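Aryl esterase (Mycobacterium smegmatis, PDB 2Q0Q) catalyses acyl transfer to alcohols in water and, as an aryl esterase of the SGNH hydrolase family, probably hydrolyses aryl esters through a serine nucleophile. Local coordinates at residues A2-C7 against H81-L86; W14-V19 against G190-H195; Q117-A122 against P132-V137. One frame throughout, in Å; residues are numbered along the deposited sequence.

Contact 1: A2-C7 against H81-L86; sequences AKRILC and HLPLDL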
loop_
_atom_site.group_PDB
_atom_site.type_symbol
_atom_site.label_atom_id
_atom_site.label_comp_id
_atom_site.label_asym_id
_atom_site.label_seq_id
_atom_site.Cartn_x
_atom_site.Cartn_y
_atom_site.Cartn_z
ATOM N N ALA G 2 12.771 40.562 13.399
ATOM C CA ALA G 2 13.423 40.367 12.074
ATOM C C ALA G 2 12.475 39.708 11.090
ATOM O O ALA G 2 11.558 39.000 11.488
ATOM C CB ALA G 2 14.701 39.535 12.218
ATOM N N LYS G 3 12.698 39.954 9.802
ATOM C CA LYS G 3 11.985 39.218 8.761
ATOM C C LYS G 3 12.689 37.883 8.530
ATOM O O LYS G 3 13.920 37.829 8.440
ATOM C CB LYS G 3 11.906 40.051 7.482
ATOM C CG LYS G 3 10.920 41.203 7.610
ATOM C CD LYS G 3 10.457 41.720 6.264
ATOM C CE LYS G 3 9.443 42.851 6.414
ATOM N NZ LYS G 3 8.148 42.366 6.956
ATOM N N ARG G 4 11.911 36.813 8.453
ATOM C CA ARG G 4 12.455 35.454 8.483
ATOM C C ARG G 4 12.406 34.818 7.101
ATOM O O ARG G 4 11.335 34.720 6.488
ATOM C CB ARG G 4 11.698 34.578 9.492
ATOM C CG ARG G 4 11.722 35.138 10.905
ATOM C CD ARG G 4 11.179 34.185 11.952
ATOM N NE ARG G 4 12.271 33.482 12.622
ATOM C CZ ARG G 4 12.394 32.164 12.773
ATOM N NH1 ARG G 4 11.468 31.310 12.371
ATOM N NH2 ARG G 4 13.464 31.694 13.387
ATOM N N ILE G 5 13.585 34.397 6.632
ATOM C CA ILE G 5 13.778 33.831 5.297
ATOM C C ILE G 5 14.227 32.369 5.367
ATOM O O ILE G 5 15.336 32.081 5.812
ATOM C CB ILE G 5 14.888 34.603 4.523
ATOM C CG1 ILE G 5 14.751 36.128 4.710
ATOM C CG2 ILE G 5 14.878 34.183 3.064
ATOM C CD1 ILE G 5 13.464 36.704 4.182
ATOM N N LEU G 6 13.373 31.455 4.925
ATOM C CA LEU G 6 13.705 30.017 4.871
ATOM C C LEU G 6 14.300 29.651 3.502
ATOM O O LEU G 6 13.668 29.893 2.490
ATOM C CB LEU G 6 12.449 29.164 5.089
ATOM C CG LEU G 6 12.560 27.649 4.851
ATOM C CD1 LEU G 6 13.507 27.065 5.868
ATOM C CD2 LEU G 6 11.202 27.018 4.962
ATOM N N CYS G 7 15.490 29.061 3.510
ATOM C CA CYS G 7 16.202 28.634 2.291
ATOM C C CYS G 7 16.078 27.119 2.221
ATOM O O CYS G 7 16.753 26.387 2.935
ATOM C CB CYS G 7 17.669 29.063 2.311
ATOM S SG CYS G 7 17.838 30.868 2.274
ATOM N N HIS G 81 8.928 26.434 11.420
ATOM C CA HIS G 81 9.655 27.698 11.408
ATOM C C HIS G 81 8.784 28.952 11.341
ATOM O O HIS G 81 9.333 30.077 11.366
ATOM C CB HIS G 81 10.685 27.717 10.261
ATOM C CG HIS G 81 11.770 26.700 10.425
ATOM N ND1 HIS G 81 12.631 26.699 11.504
ATOM C CD2 HIS G 81 12.143 25.658 9.643
ATOM C CE1 HIS G 81 13.477 25.690 11.387
ATOM N NE2 HIS G 81 13.198 25.041 10.271
ATOM N N LEU G 82 7.456 28.801 11.283
ATOM C CA LEU G 82 6.581 29.971 11.443
ATOM C C LEU G 82 6.926 30.698 12.731
ATOM O O LEU G 82 7.225 30.064 13.736
ATOM C CB LEU G 82 5.100 29.635 11.445
ATOM C CG LEU G 82 4.483 29.028 10.188
ATOM C CD1 LEU G 82 2.998 28.952 10.378
ATOM C CD2 LEU G 82 4.789 29.802 8.932
ATOM N N PRO G 83 6.885 32.040 12.703
ATOM C CA PRO G 83 6.466 32.878 11.564
ATOM C C PRO G 83 7.548 33.024 10.494
ATOM O O PRO G 83 8.740 33.070 10.817
ATOM C CB PRO G 83 6.178 34.212 12.233
ATOM C CG PRO G 83 7.221 34.262 13.307
ATOM C CD PRO G 83 7.226 32.867 13.874
ATOM N N LEU G 84 7.118 33.055 9.233
ATOM C CA LEU G 84 8.010 33.173 8.082
ATOM C C LEU G 84 7.519 34.281 7.173
ATOM O O LEU G 84 6.310 34.504 7.037
ATOM C CB LEU G 84 8.070 31.860 7.287
ATOM C CG LEU G 84 8.831 30.685 7.917
ATOM C CD1 LEU G 84 8.719 29.453 7.003
ATOM C CD2 LEU G 84 10.296 31.018 8.179
ATOM N N ASP G 85 8.482 34.969 6.572
ATOM C CA ASP G 85 8.205 36.045 5.639
ATOM C C ASP G 85 8.431 35.635 4.193
ATOM O O ASP G 85 7.697 36.082 3.307
ATOM C CB ASP G 85 9.028 37.280 6.006
ATOM C CG ASP G 85 8.608 37.849 7.344
ATOM O OD1 ASP G 85 9.207 37.462 8.387
ATOM O OD2 ASP G 85 7.602 38.597 7.363
ATOM N N LEU G 86 9.423 34.782 3.963
ATOM C CA LEU G 86 9.784 34.358 2.607
ATOM C C LEU G 86 10.435 32.958 2.618
ATOM O O LEU G 86 11.180 32.606 3.534
ATOM C CB LEU G 86 10.727 35.387 1.976
ATOM C CG LEU G 86 11.201 35.119 0.547
ATOM C CD1 LEU G 86 10.056 35.250 -0.446
ATOM C CD2 LEU G 86 12.358 36.059 0.179
HETATM O O HOH W 1 6.648 40.079 5.147
#
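Arg-4 lays its side chain across the loop 81-86, its CD in tight contact with the carbonyl of Pro-83 (Arg-4 CD to Pro-83 O 2.9 Å). The chain bends at chi3 (98°), which brings the guanidinium beyond that carbonyl: Pro-83 O lies at the edge of the group, near its plane, and Arg-4 NH1 comes within 2.7 Å of His-81 O. The far side of the group is held by a salt bridge from NH2 to Glu-47 on the neighbouring strand, while His-81 turns its own NE2 to Glu-51. Pro-83 follows a cis peptide bond, and its ring packs against Arg-27 of a second subunit, which also touches Arg-4.

The loop after helix 70-81 runs here into strand 86-90 of the central sheet of the SGNH hydrolase fold, which starts to pair in parallel with 3-9 at Ile-5 and Leu-86. Leu-6 N donates to Leu-86 O at 2.8 Å. Arg-4 O is gripped twice, by the N-H groups of Asp-85 and Leu-86. Just before the pairing begins, the Asp-85 carboxylate takes the place of a backbone acceptor: its OD1 receives Arg-4 N at 2.8 Å in a nearly straight bond (169°), on the anti side. The other oxygen, Asp-85 OD2, forms a long salt bridge to Lys-3 NZ (3.8 Å), and one water spans the same two atoms.

On one side of the strands Ile-5 CD1 touches Leu-86 CB at 3.8 Å, beneath helix 198-215; on the other, Leu-6 CD2 meets Leu-84 CD1 at 4.0 Å, with Ile-49 against both residues.

Contact 2: W14-V19 against G190-H195; sequences WGWVPV and GVDGIH. With SO4 (sulfate ion), chain U.
His-195, Pro-18 and Trp-16 bury the most surface, and the first and last meet as flat rings. The five-membered ring of Trp-16 stacks face to face on the imidazole of His-195, with centroids 3.5 Å apart and planes at 17°. Trp-16 CD1 lies over the centre of the imidazole, and Ile-194 CG2 covers the opposite face. Trp-16 CB adds a CH-pi contact over the same face as CD1.

In its own plane the imidazole is fixed at both nitrogens. His-195 ND1 donates to Asp-192 OD2 at 2.6 Å, almost straight (175°) and on the syn side; His-195 NE2 donates to sulfate O4 at 2.8 Å. Asp-192 CG lies between its backbone N and carbonyl carbon (chi1 64°), turning OD1 back to accept the N-H of Ile-194 (an Asx turn) and of His-195 (an Asx motif). Pro-18 packs CB against this carboxylate (CB to Asp-192 CG 3.7 Å) and CG against Gly-190 CA at 3.8 Å. A water accepts from Trp-16 NE1 and Val-19 N, and its O lies 2.8 Å from Asp-192 OD2, to which it can donate, connecting the two loops.

Ser-11, Ala-55, Asn-94 and Lys-97 also bind the sulfate, which probably came from the crystallisation liquor. With Ser-11 close to His-195 NE2, the geometry is consistent with the Ser-His-Asp catalytic triad of SGNH hydrolases, whose aspartate and histidine sit three residues apart.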
loop_
_atom_site.group_PDB
_atom_site.type_symbol
_atom_site.label_atom_id
_atom_site.label_comp_id
_atom_site.label_asym_id
_atom_site.label_seq_id
_atom_site.Cartn_x
_atom_site.Cartn_y
_atom_site.Cartn_z
ATOM N N TRP G 14 22.809 23.464 1.123
ATOM C CA TRP G 14 23.617 22.954 2.251
ATOM C C TRP G 14 25.033 23.491 2.255
ATOM O O TRP G 14 25.552 23.884 3.298
ATOM C CB TRP G 14 23.674 21.420 2.236
ATOM C CG TRP G 14 24.337 20.810 3.446
ATOM C CD1 TRP G 14 23.852 20.787 4.717
ATOM C CD2 TRP G 14 25.594 20.139 3.480
ATOM N NE1 TRP G 14 24.733 20.151 5.552
ATOM C CE2 TRP G 14 25.804 19.717 4.811
ATOM C CE3 TRP G 14 26.555 19.835 2.520
ATOM C CZ2 TRP G 14 26.959 19.025 5.205
ATOM C CZ3 TRP G 14 27.693 19.132 2.909
ATOM C CH2 TRP G 14 27.879 18.732 4.244
ATOM N N GLY G 15 25.663 23.472 1.088
ATOM C CA GLY G 15 27.010 23.993 0.934
ATOM C C GLY G 15 28.022 22.892 0.729
ATOM O O GLY G 15 29.036 22.870 1.396
ATOM N N TRP G 16 27.755 21.992 -0.218
ATOM C CA TRP G 16 28.644 20.866 -0.508
ATOM C C TRP G 16 29.921 21.384 -1.157
ATOM O O TRP G 16 29.872 22.020 -2.212
ATOM C CB TRP G 16 27.925 19.885 -1.446
ATOM C CG TRP G 16 28.714 18.735 -1.970
ATOM C CD1 TRP G 16 29.776 18.772 -2.849
ATOM C CD2 TRP G 16 28.459 17.360 -1.715
ATOM N NE1 TRP G 16 30.202 17.502 -3.135
ATOM C CE2 TRP G 16 29.414 16.612 -2.455
ATOM C CE3 TRP G 16 27.527 16.679 -0.916
ATOM C CZ2 TRP G 16 29.453 15.225 -2.430
ATOM C CZ3 TRP G 16 27.577 15.308 -0.886
ATOM C CH2 TRP G 16 28.537 14.589 -1.641
ATOM N N VAL G 17 31.064 21.085 -0.550
ATOM C CA VAL G 17 32.354 21.438 -1.167
ATOM C C VAL G 17 32.727 20.457 -2.265
ATOM O O VAL G 17 32.961 19.283 -2.001
ATOM C CB VAL G 17 33.467 21.507 -0.125
ATOM C CG1 VAL G 17 34.812 21.793 -0.771
ATOM C CG2 VAL G 17 33.129 22.578 0.897
ATOM N N PRO G 18 32.832 20.959 -3.508
ATOM C CA PRO G 18 33.190 20.058 -4.612
ATOM C C PRO G 18 34.585 19.471 -4.428
ATOM O O PRO G 18 35.508 20.191 -4.070
ATOM C CB PRO G 18 33.115 20.951 -5.861
ATOM C CG PRO G 18 33.079 22.347 -5.364
ATOM C CD PRO G 18 32.655 22.356 -3.945
ATOM N N VAL G 19 34.735 18.178 -4.675
ATOM C CA VAL G 19 36.029 17.521 -4.541
ATOM C C VAL G 19 36.289 16.713 -5.800
ATOM O O VAL G 19 35.341 16.254 -6.423
ATOM C CB VAL G 19 36.088 16.620 -3.260
ATOM C CG1 VAL G 19 36.158 17.475 -2.001
ATOM C CG2 VAL G 19 34.880 15.675 -3.147
ATOM N N GLY G 190 32.225 24.405 -9.854
ATOM C CA GLY G 190 32.924 23.477 -8.979
ATOM C C GLY G 190 33.622 22.441 -9.826
ATOM O O GLY G 190 33.133 22.080 -10.895
ATOM N N VAL G 191 34.740 21.926 -9.328
ATOM C CA VAL G 191 35.567 20.957 -10.080
ATOM C C VAL G 191 34.813 19.657 -10.426
ATOM O O VAL G 191 35.176 18.943 -11.361
ATOM C CB VAL G 191 36.868 20.641 -9.276
ATOM C CG1 VAL G 191 36.578 19.757 -8.069
ATOM C CG2 VAL G 191 37.918 20.049 -10.151
ATOM N N ASP G 192 33.750 19.356 -9.683
ATOM C CA ASP G 192 32.993 18.146 -9.967
ATOM C C ASP G 192 31.910 18.328 -11.025
ATOM O O ASP G 192 31.300 17.341 -11.446
ATOM C CB ASP G 192 32.419 17.578 -8.683
ATOM C CG ASP G 192 31.401 18.505 -8.014
ATOM O OD1 ASP G 192 31.054 19.574 -8.590
ATOM O OD2 ASP G 192 30.962 18.142 -6.908
ATOM N N GLY G 193 31.690 19.572 -11.462
ATOM C CA GLY G 193 30.709 19.894 -12.523
ATOM C C GLY G 193 29.285 20.008 -11.999
ATOM O O GLY G 193 28.339 20.202 -12.787
ATOM N N ILE G 194 29.141 19.892 -10.679
ATOM C CA ILE G 194 27.839 19.885 -10.035
ATOM C C ILE G 194 27.702 21.000 -8.998
ATOM O O ILE G 194 26.692 21.712 -8.972
ATOM C CB ILE G 194 27.574 18.519 -9.325
ATOM C CG1 ILE G 194 27.709 17.346 -10.310
ATOM C CG2 ILE G 194 26.196 18.544 -8.612
ATOM C CD1 ILE G 194 27.844 15.983 -9.632
ATOM N N HIS G 195 28.699 21.130 -8.121
ATOM C CA HIS G 195 28.587 22.003 -6.970
ATOM C C HIS G 195 29.309 23.325 -7.191
ATOM O O HIS G 195 29.879 23.556 -8.276
ATOM C CB HIS G 195 29.030 21.247 -5.702
ATOM C CG HIS G 195 28.228 20.007 -5.457
ATOM N ND1 HIS G 195 28.658 18.754 -5.841
ATOM C CD2 HIS G 195 26.995 19.827 -4.911
ATOM C CE1 HIS G 195 27.740 17.856 -5.525
ATOM N NE2 HIS G 195 26.715 18.480 -4.966
HETATM S S SO4 U . 23.643 16.201 -4.898
HETATM O O1 SO4 U . 23.745 16.494 -6.376
HETATM O O2 SO4 U . 22.707 17.168 -4.278
HETATM O O3 SO4 U . 23.333 14.763 -4.779
HETATM O O4 SO4 U . 24.956 16.454 -4.297
HETATM O O HOH W 2 32.397 16.725 -5.009
#

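Contact 3: Q117-A122 against P132-V137; sequences QVLTSA and PKVLVV
The end of helix 104-119 lies over the start of strand 133-138, with the backbones nearest at Val-118 and Val-134, whose CA atoms are 6.7 Å apart. At that spacing the side chains make the contact, and Val-118 contributes most of it from the helix.

One methyl, CG1, makes the closest approaches of Val-118. It is anti to the backbone N (chi1 177°), which directs it at the strand. There Val-118 CG1 meets Pro-132 CG at 3.8 Å and the flank of Val-134, at 4.0 Å from Val-134 CB. The same methyl also lies against the carbonyl oxygens of Pro-132 and Lys-133, so it rests on main chain as well as on side chains. Leu-119 starts out pointing from the strand, but its extended end nevertheless brings Leu-119 CD2 to 4.4 Å from Val-134 CG1, a looser touch near the surface.

Beyond the last helical turn, Ser-121 folds its hydroxyl back beneath the helix end. With chi1 at 68°, Ser-121 OG sits between the backbone N and the carbonyl carbon, from where it donates to Val-118 O at 2.7 Å. Val-118 O also accepts Ser-121 N at 3.2 Å, so two donors from a single residue hold it. Ser-121 OG meanwhile lies 3.4 Å from Pro-132 CD. Leu-78 of helix 70-81 packs on both Val-118 and Ser-121.

Helix and strand are joined by 120-132, the second half of a beta-alpha-beta crossover from strand 86-90 to 133-138. The chemistry is apolar: the buried serine hydroxyl is satisfied within its own segment, which lets it lie against the proline ring, and the two segments meet through van der Waals contact.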
loop_
_atom_site.group_PDB
_atom_site.type_symbol
_atom_site.label_atom_id
_atom_site.label_comp_id
_atom_site.label_asym_id
_atom_site.label_seq_id
_atom_site.Cartn_x
_atom_site.Cartn_y
_atom_site.Cartn_z
ATOM N N GLN G 117 2.567 24.101 -1.516
ATOM C CA GLN G 117 2.789 23.892 -0.060
ATOM C C GLN G 117 3.135 25.205 0.686
ATOM O O GLN G 117 2.677 25.437 1.821
ATOM C CB GLN G 117 3.872 22.838 0.175
ATOM C CG GLN G 117 3.508 21.419 -0.233
ATOM C CD GLN G 117 4.653 20.423 -0.085
ATOM O OE1 GLN G 117 5.822 20.802 0.006
ATOM N NE2 GLN G 117 4.306 19.120 -0.040
ATOM N N VAL G 118 3.914 26.092 0.069
ATOM C CA VAL G 118 4.158 27.390 0.718
ATOM C C VAL G 118 2.892 28.281 0.724
ATOM O O VAL G 118 2.547 28.897 1.742
ATOM C CB VAL G 118 5.326 28.164 0.089
ATOM C CG1 VAL G 118 5.454 29.513 0.766
ATOM C CG2 VAL G 118 6.628 27.340 0.225
ATOM N N LEU G 119 2.216 28.369 -0.421
ATOM C CA LEU G 119 1.057 29.257 -0.558
ATOM C C LEU G 119 -0.102 28.871 0.358
ATOM O O LEU G 119 -0.881 29.735 0.770
ATOM C CB LEU G 119 0.577 29.285 -2.003
ATOM C CG LEU G 119 1.595 29.868 -2.983
ATOM C CD1 LEU G 119 1.051 29.717 -4.411
ATOM C CD2 LEU G 119 1.966 31.345 -2.684
ATOM N N THR G 120 -0.190 27.587 0.704
ATOM C CA THR G 120 -1.282 27.055 1.515
ATOM C C THR G 120 -0.888 26.834 2.980
ATOM O O THR G 120 -1.630 26.172 3.713
ATOM C CB THR G 120 -1.800 25.695 0.963
ATOM O OG1 THR G 120 -0.757 24.706 1.000
ATOM C CG2 THR G 120 -2.318 25.859 -0.465
ATOM N N SER G 121 0.234 27.414 3.409
ATOM C CA SER G 121 0.826 27.085 4.706
ATOM C C SER G 121 0.355 27.979 5.867
ATOM O O SER G 121 0.848 27.826 7.008
ATOM C CB SER G 121 2.354 27.167 4.607
ATOM O OG SER G 121 2.796 28.498 4.413
ATOM N N ALA G 122 -0.557 28.916 5.588
ATOM C CA ALA G 122 -0.995 29.867 6.606
ATOM C C ALA G 122 -1.470 29.152 7.860
ATOM O O ALA G 122 -2.192 28.160 7.774
ATOM C CB ALA G 122 -2.092 30.747 6.085
ATOM N N PRO G 132 4.101 32.687 4.327
ATOM C CA PRO G 132 5.175 33.459 3.733
ATOM C C PRO G 132 4.999 33.651 2.242
ATOM O O PRO G 132 4.201 32.953 1.636
ATOM C CB PRO G 132 6.414 32.586 3.982
ATOM C CG PRO G 132 5.917 31.223 4.176
ATOM C CD PRO G 132 4.577 31.377 4.805
ATOM N N LYS G 133 5.751 34.590 1.669
ATOM C CA LYS G 133 5.925 34.648 0.223
ATOM C C LYS G 133 6.876 33.522 -0.219
ATOM O O LYS G 133 7.537 32.894 0.599
ATOM C CB LYS G 133 6.483 36.014 -0.174
ATOM C CG LYS G 133 5.490 37.160 -0.026
ATOM C CD LYS G 133 6.069 38.469 -0.562
ATOM C CE LYS G 133 5.257 39.686 -0.074
ATOM N NZ LYS G 133 5.362 40.819 -1.032
ATOM N N VAL G 134 6.917 33.257 -1.528
ATOM C CA VAL G 134 7.802 32.252 -2.094
ATOM C C VAL G 134 8.641 32.887 -3.197
ATOM O O VAL G 134 8.204 33.807 -3.876
ATOM C CB VAL G 134 7.020 31.021 -2.640
ATOM C CG1 VAL G 134 6.200 31.407 -3.893
ATOM C CG2 VAL G 134 7.988 29.846 -2.953
ATOM N N LEU G 135 9.862 32.392 -3.345
ATOM C CA LEU G 135 10.713 32.745 -4.469
ATOM C C LEU G 135 11.196 31.442 -5.094
ATOM O O LEU G 135 11.918 30.672 -4.460
ATOM C CB LEU G 135 11.904 33.610 -4.016
ATOM C CG LEU G 135 12.991 33.912 -5.058
ATOM C CD1 LEU G 135 12.374 34.579 -6.295
ATOM C CD2 LEU G 135 14.102 34.784 -4.480
ATOM N N VAL G 136 10.759 31.194 -6.322
ATOM C CA VAL G 136 11.169 30.021 -7.097
ATOM C C VAL G 136 12.529 30.329 -7.759
ATOM O O VAL G 136 12.691 31.336 -8.478
ATOM C CB VAL G 136 10.114 29.687 -8.183
ATOM C CG1 VAL G 136 10.599 28.551 -9.118
ATOM C CG2 VAL G 136 8.724 29.403 -7.548
ATOM N N VAL G 137 13.509 29.471 -7.498
ATOM C CA VAL G 137 14.851 29.681 -8.053
ATOM C C VAL G 137 15.263 28.483 -8.892
ATOM O O VAL G 137 15.295 27.359 -8.401
ATOM C CB VAL G 137 15.898 29.884 -6.966
ATOM C CG1 VAL G 137 17.266 30.069 -7.554
ATOM C CG2 VAL G 137 15.528 31.074 -6.044
#

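Contacts 1 and 3 belong to the same sheet and touch each other, with centres 11 Å apart: Asp-85 O lies 2.9 Å from Lys-133 N, a probable hydrogen bond. Contact 1 joins strand 3-9 to the loop leading into 86-90 through backbone bonds and charged groups at a partly buried sheet end, whereas contact 3 is buried and lays a helix on the sheet through methyls and a proline ring. Contact 2 stands across the chain's centre, about 27 and 28 Å from the other two centres. It joins loops by an aromatic stack, apolar proline packing and a bridging water, at a probable active site. Contacts 1 and 2 both reach the second subunit; contact 3 touches no other chain.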